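Local coordinates for protein Sfrice_029225 (PDB 6I50) that is an insect tumour necrosis factor of the Eiger type, a trimeric secreted cytokine that probably signals by binding receptors of the TNF receptor family, at residues A[3-8]-A[43-48]; A[89-94]-A[131-136]. One frame throughout, in Å; residues are numbered along the deposited sequence.

Contact 1 (A[3-8]-A[43-48]); sequences FIAAHF and APWTVA
His7, on the strand that starts at Ala5, meets the N-terminal end of the short helix 44-47: the amide of Ala43, at the N-cap position, gives a nearly straight hydrogen bond to His7 O (N to O 2.9 Å). One helical turn on, Thr46 closes a second link. Its OG1, anti to the carbonyl carbon (chi1 -64°), accepts the amide of His7 at 2.9 Å from His7 N, so one residue of the strand is held through both its backbone N-H and its C=O. The methyl CG2 of Thr46, anti to the backbone N, rests on Ala6 CB at 3.8 Å.

Trp45 lies beside this pair. With CG between the backbone N and the carbonyl carbon (chi1 75°), the indole stays close to Thr46, whose OG1 is 3.4 Å above the ring plane, over its centre. Three carbons of the six-membered ring meet the 3-8 segment: CZ2 touches His7 CB at 3.7 Å, CH2 lies against Ala6 CA, and CZ3 reaches Phe3 CE2 at 3.5 Å. The Phe3 and Trp45 rings are tilted by 31° to each other. Ala43 CB meets the His7 imidazole at its edge, by CD2.

Two ring nitrogens find partners outside the two segments: His7 ND1 bonds to Tyr73 OH, and Trp45 NE1 to Ala126 O of the second subunit. The contact thus joins an apolar indole surface to one backbone-to-backbone bond and one from a backbone amide to a threonine hydroxyl, and the tryptophan that packs on strand 5-10 of its own chain is tied into the trimer interface.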
# COMPACT_ATOMS: atom_id res chain seq x y z
N PHE A 3 -15.27 11.53 10.70
CA PHE A 3 -14.39 10.51 10.14
C PHE A 3 -15.17 9.83 9.01
O PHE A 3 -15.87 8.84 9.23
CB PHE A 3 -13.95 9.52 11.21
CG PHE A 3 -12.94 8.51 10.75
CD1 PHE A 3 -11.84 8.90 10.00
CD2 PHE A 3 -13.06 7.18 11.11
CE1 PHE A 3 -10.89 7.97 9.60
CE2 PHE A 3 -12.12 6.24 10.71
CZ PHE A 3 -11.04 6.64 9.95
N ILE A 4 -15.06 10.39 7.81
CA ILE A 4 -15.80 9.88 6.65
C ILE A 4 -14.95 8.78 6.04
O ILE A 4 -14.11 9.01 5.17
CB ILE A 4 -16.13 11.00 5.66
CG1 ILE A 4 -16.94 12.09 6.37
CG2 ILE A 4 -16.89 10.46 4.45
CD1 ILE A 4 -17.39 13.21 5.48
N ALA A 5 -15.16 7.55 6.52
CA ALA A 5 -14.25 6.45 6.22
C ALA A 5 -14.97 5.13 6.46
O ALA A 5 -15.90 5.06 7.26
CB ALA A 5 -12.99 6.53 7.09
N ALA A 6 -14.51 4.10 5.77
CA ALA A 6 -15.10 2.77 5.91
C ALA A 6 -14.10 1.73 5.44
O ALA A 6 -13.27 1.99 4.55
CB ALA A 6 -16.41 2.65 5.12
N HIS A 7 -14.18 0.54 6.04
CA HIS A 7 -13.36 -0.60 5.65
C HIS A 7 -14.28 -1.80 5.49
O HIS A 7 -15.07 -2.10 6.39
CB HIS A 7 -12.28 -0.90 6.69
CG HIS A 7 -11.41 -2.06 6.34
ND1 HIS A 7 -10.27 -1.93 5.56
CD2 HIS A 7 -11.50 -3.38 6.64
CE1 HIS A 7 -9.70 -3.11 5.42
NE2 HIS A 7 -10.42 -4.01 6.07
N PHE A 8 -14.20 -2.46 4.34
CA PHE A 8 -15.00 -3.64 4.05
C PHE A 8 -14.05 -4.79 3.74
O PHE A 8 -13.12 -4.62 2.95
CB PHE A 8 -15.95 -3.40 2.88
CG PHE A 8 -16.74 -2.13 3.00
CD1 PHE A 8 -17.91 -2.11 3.74
CD2 PHE A 8 -16.30 -0.96 2.41
CE1 PHE A 8 -18.64 -0.94 3.88
CE2 PHE A 8 -17.03 0.21 2.53
CZ PHE A 8 -18.20 0.22 3.28
N ALA A 43 -16.11 -4.01 8.34
CA ALA A 43 -15.40 -4.34 9.56
C ALA A 43 -16.18 -3.82 10.76
O ALA A 43 -17.00 -2.90 10.63
CB ALA A 43 -13.99 -3.75 9.54
N PRO A 44 -15.96 -4.39 11.95
CA PRO A 44 -16.73 -3.95 13.12
C PRO A 44 -16.66 -2.45 13.38
O PRO A 44 -17.69 -1.85 13.73
CB PRO A 44 -16.12 -4.77 14.26
CG PRO A 44 -15.69 -6.03 13.59
CD PRO A 44 -15.17 -5.60 12.23
N TRP A 45 -15.50 -1.82 13.22
CA TRP A 45 -15.43 -0.39 13.50
C TRP A 45 -16.27 0.41 12.52
O TRP A 45 -16.78 1.48 12.86
CB TRP A 45 -13.97 0.10 13.52
CG TRP A 45 -13.26 0.25 12.19
CD1 TRP A 45 -12.32 -0.60 11.67
CD2 TRP A 45 -13.39 1.33 11.25
NE1 TRP A 45 -11.87 -0.13 10.45
CE2 TRP A 45 -12.51 1.06 10.17
CE3 TRP A 45 -14.16 2.50 11.21
CZ2 TRP A 45 -12.39 1.91 9.07
CZ3 TRP A 45 -14.05 3.34 10.11
CH2 TRP A 45 -13.17 3.04 9.06
N THR A 46 -16.43 -0.11 11.30
CA THR A 46 -17.29 0.54 10.32
C THR A 46 -18.76 0.37 10.68
O THR A 46 -19.54 1.33 10.64
CB THR A 46 -16.98 -0.01 8.93
OG1 THR A 46 -15.64 0.33 8.59
CG2 THR A 46 -17.94 0.55 7.90
N VAL A 47 -19.16 -0.85 11.05
CA VAL A 47 -20.54 -1.09 11.50
C VAL A 47 -20.90 -0.16 12.66
O VAL A 47 -22.00 0.40 12.71
CB VAL A 47 -20.72 -2.56 11.91
CG1 VAL A 47 -22.05 -2.77 12.64
CG2 VAL A 47 -20.64 -3.47 10.68
N ALA A 48 -19.97 0.02 13.60
CA ALA A 48 -20.20 0.79 14.81
C ALA A 48 -19.93 2.29 14.66
O ALA A 48 -20.17 3.04 15.61
CB ALA A 48 -19.33 0.24 15.94

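Contact 2 (A[89-94]-A[131-136]); sequences LHRTNA and AGDRLA
An antiparallel strand pair of the five-stranded sheet, one of the two sheets of the TNF jelly roll, joins 89-92 to 134-136 here. His90 pairs with Ala136 and Thr92 with Arg134 as hydrogen-bonded pairs, the shortest link being His90 N to Ala136 O at 2.7 Å; Arg91 and Leu135 form the non-hydrogen-bonded pair between them. Arg91 and Leu135 lie side by side on one face, Arg91 CG 3.7 Å from Leu135 CD2. On the other face, Thr92 OG1 meets Arg134 CB at 3.4 Å.

Just before strand 134-139 begins, Asp133 grips the 89-94 side with both carboxylate oxygens. OD2 forms a salt bridge with Arg91 NH2 at 2.9 Å, met on its syn side but 34° out of the carboxylate plane. OD1 accepts Asn93 ND2 at 2.7 Å from the anti side, with amide and carboxylate planes nearly perpendicular (89°). A bend about CB-CG of Arg91 (chi2 -112°) brings CD against the carboxylate, 3.5 Å from Asp133 CG. An alanine at Asp133 removes the carboxylate, and Asn93 ND2 would probably lose its acceptor and Arg91 be held less firmly. Gly132 O accepts Arg134 NH1, in the guanidinium plane, and a water bridges the same oxygen to Ala94 N.

The acid and its partners reach further: Asp133 OD2 also accepts Lys130 N, Asn93 OD1 accepts Asp95 N, and Arg91 NH1 forms a second salt bridge, with Glu100 OE1, while NH2 bonds to Phe128 O. Within the sheet, strand 84-92 lies between 134-139 and 100-108, and strand 62-63 flanks 134-139 on its other side; Leu129 of strand 117-129 packs against Arg91 and Leu135.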
# COMPACT_ATOMS: atom_id res chain seq x y z
N LEU A 89 -10.26 -1.32 -10.33
CA LEU A 89 -11.24 -0.61 -9.52
C LEU A 89 -12.10 0.23 -10.46
O LEU A 89 -11.58 1.14 -11.11
CB LEU A 89 -10.55 0.27 -8.48
CG LEU A 89 -11.48 1.10 -7.61
CD1 LEU A 89 -12.32 0.19 -6.72
CD2 LEU A 89 -10.72 2.10 -6.76
N HIS A 90 -13.39 -0.09 -10.55
CA HIS A 90 -14.30 0.58 -11.48
C HIS A 90 -15.17 1.60 -10.75
O HIS A 90 -15.79 1.28 -9.73
CB HIS A 90 -15.21 -0.44 -12.17
CG HIS A 90 -14.52 -1.21 -13.26
ND1 HIS A 90 -14.86 -2.50 -13.59
CD2 HIS A 90 -13.50 -0.86 -14.08
CE1 HIS A 90 -14.09 -2.92 -14.58
NE2 HIS A 90 -13.26 -1.94 -14.90
N ARG A 91 -15.23 2.81 -11.30
CA ARG A 91 -16.08 3.87 -10.77
C ARG A 91 -17.25 4.11 -11.71
O ARG A 91 -17.06 4.27 -12.93
CB ARG A 91 -15.28 5.17 -10.58
CG ARG A 91 -16.03 6.22 -9.77
CD ARG A 91 -16.42 7.41 -10.62
NE ARG A 91 -15.27 8.02 -11.27
CZ ARG A 91 -14.44 8.88 -10.69
NH1 ARG A 91 -13.42 9.38 -11.37
NH2 ARG A 91 -14.63 9.23 -9.42
N THR A 92 -18.46 4.10 -11.16
CA THR A 92 -19.66 4.41 -11.91
C THR A 92 -20.42 5.51 -11.18
O THR A 92 -20.21 5.74 -9.99
CB THR A 92 -20.56 3.17 -12.09
OG1 THR A 92 -20.82 2.58 -10.81
CG2 THR A 92 -19.91 2.14 -13.00
N ASN A 93 -21.29 6.18 -11.92
CA ASN A 93 -22.06 7.28 -11.37
C ASN A 93 -23.17 7.58 -12.36
O ASN A 93 -23.01 7.34 -13.56
CB ASN A 93 -21.18 8.52 -11.14
CG ASN A 93 -21.90 9.65 -10.42
OD1 ASN A 93 -22.83 10.24 -10.96
ND2 ASN A 93 -21.46 9.97 -9.20
N ALA A 94 -24.29 8.09 -11.86
CA ALA A 94 -25.41 8.41 -12.75
C ALA A 94 -25.01 9.41 -13.83
O ALA A 94 -25.63 9.43 -14.90
CB ALA A 94 -26.59 8.95 -11.94
N ALA A 131 -19.83 12.34 -4.46
CA ALA A 131 -21.07 11.83 -3.91
C ALA A 131 -21.88 11.17 -5.01
O ALA A 131 -22.02 11.71 -6.11
CB ALA A 131 -21.88 12.96 -3.25
N GLY A 132 -22.38 9.96 -4.73
CA GLY A 132 -23.10 9.19 -5.72
C GLY A 132 -22.26 8.20 -6.51
O GLY A 132 -22.82 7.37 -7.23
N ASP A 133 -20.94 8.27 -6.40
CA ASP A 133 -20.09 7.28 -7.06
C ASP A 133 -20.32 5.90 -6.45
O ASP A 133 -20.55 5.77 -5.25
CB ASP A 133 -18.61 7.63 -6.91
CG ASP A 133 -18.16 8.73 -7.85
OD1 ASP A 133 -18.97 9.21 -8.67
OD2 ASP A 133 -16.97 9.10 -7.77
N ARG A 134 -20.24 4.88 -7.29
CA ARG A 134 -20.12 3.50 -6.85
C ARG A 134 -18.75 2.97 -7.27
O ARG A 134 -18.26 3.28 -8.36
CB ARG A 134 -21.23 2.62 -7.44
CG ARG A 134 -22.48 2.54 -6.59
CD ARG A 134 -23.19 3.88 -6.49
NE ARG A 134 -24.56 3.72 -6.02
CZ ARG A 134 -25.46 4.70 -5.97
NH1 ARG A 134 -25.14 5.93 -6.35
NH2 ARG A 134 -26.69 4.46 -5.53
N LEU A 135 -18.13 2.20 -6.38
CA LEU A 135 -16.84 1.57 -6.64
C LEU A 135 -17.00 0.06 -6.57
O LEU A 135 -17.57 -0.45 -5.60
CB LEU A 135 -15.78 2.02 -5.64
CG LEU A 135 -15.51 3.52 -5.57
CD1 LEU A 135 -14.51 3.81 -4.46
CD2 LEU A 135 -15.00 4.04 -6.90
N ALA A 136 -16.49 -0.64 -7.58
CA ALA A 136 -16.46 -2.09 -7.58
C ALA A 136 -15.08 -2.56 -8.00
O ALA A 136 -14.39 -1.89 -8.76
CB ALA A 136 -17.50 -2.68 -8.54
O HOH W 1 -24.81 8.15 -9.10

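Overall arrangement
The two contacts come in series along the chain, 3-8 with 43-48 closing before 89-94 meets 131-136. Their centres are 19 Å apart, with nearest atoms about 8 Å apart and no touch between them. They belong to different sheets of the TNF fold: contact 1 clasps a helical turn onto strand 5-10 of the other sheet, whereas contact 2 pairs strands 84-92 and 134-139 in the five-stranded one. Contact 1 also reaches the second subunit, while no other chain of the trimer touches the two segments of contact 2. One thus ties a short helix to the subunit interface, and the other is sheet pairing within a single protomer.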